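Side-chain contacts in putative exported protein (Bordetella pertussis, PDB 2DVZ), which binds glutamate in a cleft and probably serves as the periplasmic solute receptor of a tripartite tricarboxylate-type transport system: residues A[176-181]-A[193-198]; A[154-159]-A[170-175]; A[68-73]-A[104-109]; A[64-69]-A[98-103]. All blocks are in the same frame, centred on the assembly; numbering follows the deposited sequence.

Contact 1. Residues A[176-181]-A[193-198]; sequences KGSGPA and IFDNLP. With GLU (glutamic acid), chain G.
S178 and D195 face each other beside the bound glutamate, and the hydroxyl of S178 spans the gap: OG donates to D195 OD1 over 2.7 Å. It does not arrive in the plane of the carboxylate but from above it, 48° out. The torsion explains the reach, since OG stands beside its own backbone N and opposite the carbonyl carbon (chi1 -64°), which turns it toward the strand. A water donates to the same OG and also to the carbonyl oxygen of F194, so the hydroxyl is gripped twice and the first turn of helix 178-187 is tied to strand 192-196 by a second, indirect route. With its side chain turned to the strand, S178 gives its backbone N to the ligand, binding GLU OE2 at 2.9 Å with an N-H...O angle of 150°. G177, the N-cap residue, lies against the same oxygen through CA. One turn further along, the CB of A181 packs on I193 CD1 at 3.8 Å, closing the apolar end of the interface. In the second shell, D195 is itself held in place: OD1 takes a weak bond from N196 N, while OD2 is hydrogen-bonded to the hydroxyls of S199 and S200 at the start of the following helix. N196, also a ligand-binding residue, lines the pocket on the strand side. A helix N-terminus presenting a backbone N-H to the side-chain carboxylate of the bound glutamate, steadied by the neighbouring strand, is a familiar device of periplasmic binding proteins and here forms one wall of the glutamate site.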
# COMPACT_ATOMS: atom_id res chain seq x y z
N LYS A 176 3.46 9.74 8.67
CA LYS A 176 3.75 8.41 9.26
C LYS A 176 2.94 7.19 8.68
O LYS A 176 3.17 5.95 9.00
CB LYS A 176 3.66 8.52 10.79
CG LYS A 176 4.53 7.54 11.54
CD LYS A 176 4.52 7.86 13.03
CE LYS A 176 5.31 6.83 13.77
NZ LYS A 176 6.08 7.42 14.90
N GLY A 177 2.05 7.55 7.77
CA GLY A 177 1.29 6.64 6.95
C GLY A 177 0.17 7.48 6.36
O GLY A 177 0.05 8.64 6.69
N SER A 178 -0.65 6.89 5.49
CA SER A 178 -1.77 7.57 4.86
C SER A 178 -2.88 7.98 5.84
O SER A 178 -3.61 8.95 5.58
CB SER A 178 -2.33 6.70 3.76
OG SER A 178 -1.34 6.53 2.76
N GLY A 179 -3.02 7.26 6.96
CA GLY A 179 -3.92 7.68 8.04
C GLY A 179 -3.87 9.18 8.30
O GLY A 179 -4.86 9.90 8.06
N PRO A 180 -2.74 9.67 8.86
CA PRO A 180 -2.65 11.11 9.06
C PRO A 180 -2.69 11.96 7.78
O PRO A 180 -3.10 13.13 7.85
CB PRO A 180 -1.33 11.29 9.83
CG PRO A 180 -1.12 9.93 10.50
CD PRO A 180 -1.60 8.97 9.46
N ALA A 181 -2.25 11.39 6.65
CA ALA A 181 -2.29 12.12 5.40
C ALA A 181 -3.73 12.37 4.95
O ALA A 181 -4.08 13.48 4.56
CB ALA A 181 -1.47 11.41 4.31
N ILE A 193 -3.48 14.37 -2.25
CA ILE A 193 -2.97 13.19 -1.58
C ILE A 193 -2.75 12.13 -2.62
O ILE A 193 -3.57 11.94 -3.52
CB ILE A 193 -3.89 12.69 -0.44
CG1 ILE A 193 -3.18 11.63 0.42
CG2 ILE A 193 -5.30 12.26 -0.96
CD1 ILE A 193 -3.98 11.06 1.54
N PHE A 194 -1.61 11.45 -2.52
CA PHE A 194 -1.41 10.20 -3.25
C PHE A 194 -1.62 9.09 -2.25
O PHE A 194 -0.93 9.04 -1.24
CB PHE A 194 -0.02 10.17 -3.85
CG PHE A 194 0.15 11.08 -5.03
CD1 PHE A 194 -0.00 10.59 -6.34
CD2 PHE A 194 0.43 12.44 -4.86
CE1 PHE A 194 0.13 11.44 -7.43
CE2 PHE A 194 0.55 13.32 -5.98
CZ PHE A 194 0.40 12.82 -7.24
N ASP A 195 -2.60 8.23 -2.51
CA ASP A 195 -2.93 7.17 -1.58
C ASP A 195 -3.18 5.82 -2.26
O ASP A 195 -3.32 5.72 -3.49
CB ASP A 195 -4.14 7.55 -0.73
CG ASP A 195 -4.21 6.79 0.58
OD1 ASP A 195 -3.22 6.08 0.92
OD2 ASP A 195 -5.24 6.90 1.29
N ASN A 196 -3.20 4.78 -1.41
CA ASN A 196 -3.74 3.50 -1.75
C ASN A 196 -5.21 3.69 -1.47
O ASN A 196 -5.58 4.31 -0.48
CB ASN A 196 -3.16 2.37 -0.86
CG ASN A 196 -1.64 2.57 -0.52
OD1 ASN A 196 -1.30 2.80 0.64
ND2 ASN A 196 -0.77 2.48 -1.51
N LEU A 197 -6.04 3.17 -2.35
CA LEU A 197 -7.47 3.50 -2.36
C LEU A 197 -8.25 3.22 -1.05
O LEU A 197 -8.99 4.10 -0.61
CB LEU A 197 -8.14 2.96 -3.65
CG LEU A 197 -9.61 3.31 -3.98
CD1 LEU A 197 -9.98 4.84 -3.78
CD2 LEU A 197 -9.95 2.81 -5.38
N PRO A 198 -8.10 2.04 -0.42
CA PRO A 198 -8.90 1.76 0.79
C PRO A 198 -8.99 2.83 1.90
O PRO A 198 -10.07 2.96 2.49
CB PRO A 198 -8.31 0.44 1.31
CG PRO A 198 -7.81 -0.21 0.07
CD PRO A 198 -7.26 0.87 -0.78
N GLU G . 2.12 3.37 1.43
CA GLU G . 1.86 2.03 2.00
C GLU G . 1.93 0.94 0.94
O GLU G . 0.97 0.23 0.62
CB GLU G . 0.57 2.03 2.80
CG GLU G . 0.44 3.26 3.71
CD GLU G . -0.35 3.03 4.96
OE1 GLU G . -0.78 1.87 5.15
OE2 GLU G . -0.51 3.99 5.80
OXT GLU G . 3.03 0.71 0.41
O HOH W 1 -0.77 9.31 1.60

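Contact 2. Residues A[154-159]-A[170-175]. With GLU (glutamic acid), chain G.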
# COMPACT_ATOMS: atom_id res chain seq x y z
N VAL A 154 5.94 3.82 -1.33
CA VAL A 154 5.35 3.82 -2.66
C VAL A 154 4.55 5.07 -3.04
O VAL A 154 4.44 5.39 -4.21
CB VAL A 154 4.54 2.50 -2.95
CG1 VAL A 154 3.31 2.44 -2.15
CG2 VAL A 154 4.23 2.39 -4.43
N LEU A 155 3.97 5.76 -2.07
CA LEU A 155 3.13 6.90 -2.39
C LEU A 155 3.97 8.16 -2.65
O LEU A 155 3.57 8.99 -3.44
CB LEU A 155 2.03 7.10 -1.33
CG LEU A 155 1.16 5.83 -1.16
CD1 LEU A 155 0.32 5.92 0.06
CD2 LEU A 155 0.30 5.57 -2.42
N HIS A 156 5.14 8.28 -2.00
CA HIS A 156 6.14 9.30 -2.36
C HIS A 156 6.66 9.02 -3.77
O HIS A 156 6.77 9.92 -4.59
CB HIS A 156 7.31 9.36 -1.33
CG HIS A 156 8.34 10.44 -1.64
ND1 HIS A 156 9.66 10.37 -1.23
CD2 HIS A 156 8.23 11.59 -2.35
CE1 HIS A 156 10.31 11.43 -1.66
NE2 HIS A 156 9.48 12.19 -2.34
N LEU A 157 6.99 7.78 -4.07
CA LEU A 157 7.40 7.44 -5.44
C LEU A 157 6.26 7.69 -6.46
O LEU A 157 6.50 8.20 -7.55
CB LEU A 157 7.92 5.99 -5.50
CG LEU A 157 8.48 5.59 -6.87
CD1 LEU A 157 9.72 6.48 -7.25
CD2 LEU A 157 8.83 4.12 -6.88
N MSE A 158 5.04 7.36 -6.08
CA MSE A 158 3.85 7.68 -6.87
C MSE A 158 3.78 9.15 -7.21
O MSE A 158 3.71 9.50 -8.36
CB MSE A 158 2.58 7.21 -6.15
CG MSE A 158 1.41 7.12 -7.05
SE MSE A 158 -0.24 6.82 -6.12
CE MSE A 158 -1.47 7.11 -7.67
N GLY A 159 3.86 10.02 -6.19
CA GLY A 159 3.83 11.46 -6.39
C GLY A 159 4.92 11.99 -7.33
O GLY A 159 4.67 12.87 -8.13
N ILE A 170 4.92 19.87 -7.54
CA ILE A 170 4.03 19.84 -6.39
C ILE A 170 4.91 19.35 -5.28
O ILE A 170 5.87 18.59 -5.53
CB ILE A 170 2.71 18.97 -6.61
CG1 ILE A 170 2.98 17.65 -7.33
CG2 ILE A 170 1.80 19.67 -7.59
CD1 ILE A 170 1.66 16.93 -7.90
N VAL A 171 4.62 19.82 -4.07
CA VAL A 171 5.53 19.66 -2.95
C VAL A 171 5.14 18.50 -2.05
O VAL A 171 4.04 18.46 -1.51
CB VAL A 171 5.71 20.97 -2.11
CG1 VAL A 171 6.67 20.73 -0.93
CG2 VAL A 171 6.26 22.10 -3.00
N HIS A 172 6.08 17.59 -1.86
CA HIS A 172 5.89 16.41 -1.05
C HIS A 172 5.86 16.71 0.43
O HIS A 172 6.74 17.35 0.95
CB HIS A 172 6.99 15.39 -1.34
CG HIS A 172 6.91 14.17 -0.48
ND1 HIS A 172 8.00 13.66 0.18
CD2 HIS A 172 5.86 13.37 -0.16
CE1 HIS A 172 7.64 12.58 0.86
NE2 HIS A 172 6.35 12.38 0.67
N VAL A 173 4.81 16.25 1.10
CA VAL A 173 4.77 16.28 2.54
C VAL A 173 4.54 14.84 3.02
O VAL A 173 3.41 14.31 2.87
CB VAL A 173 3.66 17.19 3.11
CG1 VAL A 173 3.73 17.18 4.66
CG2 VAL A 173 3.73 18.64 2.53
N PRO A 174 5.59 14.23 3.60
CA PRO A 174 5.46 12.85 4.14
C PRO A 174 4.67 12.80 5.45
O PRO A 174 4.73 13.71 6.23
CB PRO A 174 6.91 12.43 4.43
CG PRO A 174 7.69 13.80 4.63
CD PRO A 174 6.95 14.81 3.76
N TYR A 175 3.98 11.69 5.68
CA TYR A 175 3.33 11.43 6.94
C TYR A 175 3.79 10.07 7.42
O TYR A 175 4.44 9.33 6.67
CB TYR A 175 1.78 11.47 6.80
CG TYR A 175 1.27 12.87 6.50
CD1 TYR A 175 0.73 13.67 7.52
CD2 TYR A 175 1.36 13.43 5.19
CE1 TYR A 175 0.29 14.97 7.26
CE2 TYR A 175 0.92 14.72 4.93
CZ TYR A 175 0.37 15.49 5.97
OH TYR A 175 -0.08 16.79 5.70
N GLU G . 2.12 3.37 1.43
CA GLU G . 1.86 2.03 2.00
C GLU G . 1.93 0.94 0.94
O GLU G . 0.97 0.23 0.62
CB GLU G . 0.57 2.03 2.80
CG GLU G . 0.44 3.26 3.71
CD GLU G . -0.35 3.03 4.96
OE1 GLU G . -0.78 1.87 5.15
OE2 GLU G . -0.51 3.99 5.80
OXT GLU G . 3.03 0.71 0.41
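H156 lays its imidazole flat over that of H172 in an offset stack, the ring centroids 3.7 Å apart and the planes only 6° from parallel. The overlap is uneven: H156 CD2 sits above the middle of the H172 ring, whereas H172 ND1 lies out toward the rim of the H156 ring. The two side chains reach each other crossing at about a right angle. Each has its CG swung opposite its own backbone N (chi1 -178° for H156 and 176° for H172), which carries both rings into the gap between helix and strand. H156 NE2 comes within 3.3 Å of H172 ND1, but the angle is too poor for a hydrogen bond, so the pair meets through its ring faces. Bonds at the other nitrogens set the rotation of each ring: H156 ND1 is bonded to the carbonyl oxygen of T151, and H172 NE2 to the hydroxyl of S148. On the opposite face of the H172 ring lies the backbone N of P174, 3.5 Å above the plane and offset toward the rim. The same helix start touches the ligand, with V154 CG1 at 3.1 Å from GLU OXT and L155 CD1 at 3.4 Å from GLU N. The stack joins helix 154-166 to strand 171-174 within the beta-alpha-beta unit that begins with strand 145-148, and Y146 of that first strand packs against both histidines.

Contact 3. Residues A[68-73]-A[104-109]; sequences EAARAE and KDFQPV
The end of helix 63-71 rests here on the beginning of strand 106-121, the long strand that also pairs with 241-248, and the side chains that meet are apolar at the points of touch. F106 supplies the bulk. Its CB does not aim straight at the helix, but the ring, with CG opposite the carbonyl carbon (chi1 -63°), carries its outer end there. F106 CZ comes to 3.5 Å from A70 CB, meeting it obliquely, and CE1 lies at 4.1 Å from A69 CB. The carbonyl carbon of A69 approaches the edge of the same ring, close to its plane, so the phenyl lies against backbone as well as methyl groups. D105 adds a lighter touch: its CB is 4.2 Å from A70 CB, while its carboxylate faces the preceding loop and accepts a hydrogen bond from D101 N through OD2. Where the two alanines lie, A70 and D105 are 5.9 Å apart at their CA atoms. S80 of strand 78-82 touches both A69 and F106, and Y100 borders A70, D105 and F106. This is helix-on-sheet packing, helix 63-71 against strand 106-121 and beside strand 78-82, in the alpha/beta fold of this binding protein.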
# COMPACT_ATOMS: atom_id res chain seq x y z
N GLU A 68 12.12 -4.55 12.23
CA GLU A 68 11.68 -5.29 13.41
C GLU A 68 11.10 -6.67 13.11
O GLU A 68 11.43 -7.66 13.80
CB GLU A 68 10.63 -4.49 14.18
CG GLU A 68 10.21 -5.20 15.42
CD GLU A 68 9.45 -4.34 16.39
OE1 GLU A 68 9.94 -3.21 16.74
OE2 GLU A 68 8.36 -4.82 16.81
N ALA A 69 10.22 -6.74 12.12
CA ALA A 69 9.66 -8.00 11.69
C ALA A 69 10.77 -8.95 11.19
O ALA A 69 10.68 -10.17 11.38
CB ALA A 69 8.62 -7.75 10.61
N ALA A 70 11.80 -8.38 10.55
CA ALA A 70 12.89 -9.17 9.99
C ALA A 70 13.79 -9.82 11.08
O ALA A 70 14.39 -10.88 10.83
CB ALA A 70 13.72 -8.32 9.05
N ARG A 71 13.84 -9.21 12.26
CA ARG A 71 14.65 -9.69 13.39
C ARG A 71 13.89 -10.72 14.26
O ARG A 71 14.49 -11.35 15.15
CB ARG A 71 15.13 -8.51 14.25
CG ARG A 71 16.24 -7.62 13.62
CD ARG A 71 16.59 -6.44 14.59
NE ARG A 71 15.97 -5.15 14.21
CZ ARG A 71 14.99 -4.51 14.87
NH1 ARG A 71 14.45 -5.00 15.99
NH2 ARG A 71 14.56 -3.35 14.40
N ALA A 72 12.59 -10.90 14.00
CA ALA A 72 11.79 -11.82 14.83
C ALA A 72 12.23 -13.28 14.69
O ALA A 72 12.84 -13.65 13.68
CB ALA A 72 10.31 -11.67 14.51
N GLU A 73 11.96 -14.10 15.70
CA GLU A 73 12.31 -15.52 15.63
C GLU A 73 11.44 -16.15 14.57
O GLU A 73 10.27 -15.83 14.50
CB GLU A 73 12.02 -16.24 16.95
CG GLU A 73 12.52 -15.52 18.17
CD GLU A 73 14.02 -15.59 18.29
OE1 GLU A 73 14.58 -16.66 17.96
OE2 GLU A 73 14.63 -14.55 18.68
N LYS A 104 15.63 -11.72 0.93
CA LYS A 104 16.39 -12.71 1.71
C LYS A 104 15.95 -12.82 3.18
O LYS A 104 16.24 -13.82 3.82
CB LYS A 104 17.91 -12.42 1.65
CG LYS A 104 18.55 -12.25 0.25
CD LYS A 104 18.41 -13.49 -0.69
CE LYS A 104 19.73 -14.27 -0.85
NZ LYS A 104 19.57 -15.78 -0.95
N ASP A 105 15.28 -11.81 3.74
CA ASP A 105 14.93 -11.88 5.17
C ASP A 105 13.53 -12.28 5.48
O ASP A 105 13.17 -12.37 6.64
CB ASP A 105 15.22 -10.55 5.88
CG ASP A 105 16.67 -10.19 5.86
OD1 ASP A 105 17.50 -11.11 5.67
OD2 ASP A 105 16.99 -8.99 6.03
N PHE A 106 12.73 -12.51 4.44
CA PHE A 106 11.34 -12.92 4.64
C PHE A 106 10.98 -14.18 3.89
O PHE A 106 11.40 -14.36 2.77
CB PHE A 106 10.38 -11.76 4.29
CG PHE A 106 10.57 -10.57 5.17
CD1 PHE A 106 10.12 -10.61 6.49
CD2 PHE A 106 11.32 -9.46 4.73
CE1 PHE A 106 10.34 -9.54 7.33
CE2 PHE A 106 11.54 -8.37 5.59
CZ PHE A 106 11.04 -8.42 6.87
N GLN A 107 10.21 -15.04 4.55
CA GLN A 107 9.48 -16.10 3.88
C GLN A 107 8.08 -15.54 3.53
O GLN A 107 7.28 -15.22 4.42
CB GLN A 107 9.40 -17.38 4.77
CG GLN A 107 8.41 -18.47 4.29
CD GLN A 107 8.77 -19.01 2.93
OE1 GLN A 107 9.85 -19.48 2.75
NE2 GLN A 107 7.89 -18.87 1.95
N PRO A 108 7.77 -15.43 2.21
CA PRO A 108 6.38 -15.08 1.83
C PRO A 108 5.34 -16.16 2.15
O PRO A 108 5.61 -17.34 2.01
CB PRO A 108 6.46 -14.90 0.31
CG PRO A 108 7.92 -14.67 0.04
CD PRO A 108 8.63 -15.57 1.05
N VAL A 109 4.16 -15.72 2.58
CA VAL A 109 3.08 -16.64 2.85
C VAL A 109 2.05 -16.57 1.70
O VAL A 109 1.75 -17.58 1.06
CB VAL A 109 2.45 -16.35 4.22
CG1 VAL A 109 1.23 -17.23 4.44
CG2 VAL A 109 3.51 -16.55 5.35

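Contact 4. Residues A[64-69]-A[98-103]; sequences IGASEA and LPYDPI
The ring of Y100 stands beside helix 63-71 and meets two successive residues in different ways, one at its face and one at its edge. A66 takes the face: its CB lies 3.9 Å from the ring centroid and 27° off the normal, a CH-pi contact whose nearest ring atoms are CE2 and CZ. S67 takes the edge, its OG approaching near the ring plane at 3.3 Å from Y100 CD2. The same OG also lies over the flank of P99, 3.6 Å from its CG, so the hydroxyl touches both residues of the loop. Y100 reaches this position with CG lodged between its backbone N and carbonyl carbon (chi1 68°), and L98 CD2 lies over the opposite face from A66, offset toward the rim and 3.5 Å above the ring plane. The polar ends find their partners elsewhere: Y100 OH is hydrogen-bonded to the carbonyl oxygen of T86 in helix 84-93, and S67 OG to that of A63 one turn back in its own helix. Further along the loop, D101 OD1 accepts from I103 N to form an Asx turn. Between the segments the chemistry is therefore van der Waals and CH-pi in kind, and the buried hydroxyls, each satisfied by a main-chain carbonyl, need nothing from one another.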
# COMPACT_ATOMS: atom_id res chain seq x y z
N ILE A 64 10.93 1.12 9.80
CA ILE A 64 11.01 0.77 11.23
C ILE A 64 10.37 -0.60 11.51
O ILE A 64 10.97 -1.46 12.15
CB ILE A 64 10.37 1.87 12.15
CG1 ILE A 64 11.20 3.18 12.15
CG2 ILE A 64 10.19 1.39 13.56
CD1 ILE A 64 12.71 2.98 12.01
N GLY A 65 9.15 -0.77 11.04
CA GLY A 65 8.36 -1.96 11.32
C GLY A 65 8.86 -3.17 10.55
O GLY A 65 8.87 -4.28 11.09
N ALA A 66 9.29 -2.96 9.30
CA ALA A 66 9.81 -4.10 8.52
C ALA A 66 11.13 -4.63 9.08
O ALA A 66 11.41 -5.82 8.92
CB ALA A 66 9.94 -3.77 7.03
N SER A 67 11.93 -3.77 9.70
CA SER A 67 13.27 -4.15 10.17
C SER A 67 13.08 -4.97 11.41
O SER A 67 13.74 -6.00 11.60
CB SER A 67 14.14 -2.91 10.46
OG SER A 67 14.40 -2.17 9.26
N GLU A 68 12.12 -4.55 12.23
CA GLU A 68 11.68 -5.29 13.41
C GLU A 68 11.10 -6.67 13.11
O GLU A 68 11.43 -7.66 13.80
CB GLU A 68 10.63 -4.49 14.18
CG GLU A 68 10.21 -5.20 15.42
CD GLU A 68 9.45 -4.34 16.39
OE1 GLU A 68 9.94 -3.21 16.74
OE2 GLU A 68 8.36 -4.82 16.81
N ALA A 69 10.22 -6.74 12.12
CA ALA A 69 9.66 -8.00 11.69
C ALA A 69 10.77 -8.95 11.19
O ALA A 69 10.68 -10.17 11.38
CB ALA A 69 8.62 -7.75 10.61
N LEU A 98 19.55 0.45 4.45
CA LEU A 98 18.32 -0.20 4.93
C LEU A 98 18.72 -1.47 5.72
O LEU A 98 19.52 -2.26 5.22
CB LEU A 98 17.38 -0.52 3.76
CG LEU A 98 15.92 -0.86 4.11
CD1 LEU A 98 15.14 0.39 4.44
CD2 LEU A 98 15.28 -1.60 2.95
N PRO A 99 18.21 -1.64 6.96
CA PRO A 99 18.53 -2.78 7.84
C PRO A 99 17.88 -4.15 7.53
O PRO A 99 17.90 -5.05 8.39
CB PRO A 99 18.05 -2.31 9.21
CG PRO A 99 17.71 -0.86 9.03
CD PRO A 99 17.31 -0.70 7.63
N TYR A 100 17.29 -4.32 6.34
CA TYR A 100 16.73 -5.61 5.96
C TYR A 100 16.84 -5.75 4.45
O TYR A 100 16.94 -4.77 3.76
CB TYR A 100 15.28 -5.76 6.45
CG TYR A 100 14.28 -4.84 5.76
CD1 TYR A 100 13.65 -5.23 4.59
CD2 TYR A 100 13.99 -3.58 6.29
CE1 TYR A 100 12.73 -4.39 3.95
CE2 TYR A 100 13.08 -2.74 5.66
CZ TYR A 100 12.46 -3.14 4.49
OH TYR A 100 11.58 -2.32 3.85
N ASP A 101 16.89 -6.99 3.97
CA ASP A 101 16.79 -7.31 2.56
C ASP A 101 15.37 -7.89 2.43
O ASP A 101 15.07 -8.90 3.05
CB ASP A 101 17.89 -8.33 2.18
CG ASP A 101 17.92 -8.69 0.69
OD1 ASP A 101 16.87 -8.84 -0.01
OD2 ASP A 101 19.06 -8.88 0.22
N PRO A 102 14.48 -7.22 1.66
CA PRO A 102 13.08 -7.66 1.56
C PRO A 102 12.95 -9.12 1.09
O PRO A 102 12.03 -9.83 1.49
CB PRO A 102 12.47 -6.69 0.51
CG PRO A 102 13.67 -6.14 -0.24
CD PRO A 102 14.72 -6.01 0.83
N ILE A 103 13.87 -9.55 0.25
CA ILE A 103 13.75 -10.87 -0.38
C ILE A 103 14.41 -11.97 0.46
O ILE A 103 13.80 -13.01 0.70
CB ILE A 103 14.18 -10.84 -1.88
CG1 ILE A 103 13.23 -9.91 -2.66
CG2 ILE A 103 14.25 -12.29 -2.50
CD1 ILE A 103 13.69 -9.51 -4.05

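Along the chain contacts 3 and 4 come first and start from the same helix, 63-71, sharing E68 and A69; contacts 2 and 1 then follow in series. Contacts 3 and 4 have centres 8 Å apart and touch, with F106 touching both A66 and Y100. Contacts 1 and 2, 10 Å apart, also touch, through L155 against S178, D195 and N196, and both line the glutamate. The two pairs stay separate, with centres 21 to 27 Å from one another. Contacts 1, 2 and 3 reach the same mixed sheet, where strands 192-196 and 106-121 are neighbours; contact 4, between a helix and a loop, is joined to it through contact 3.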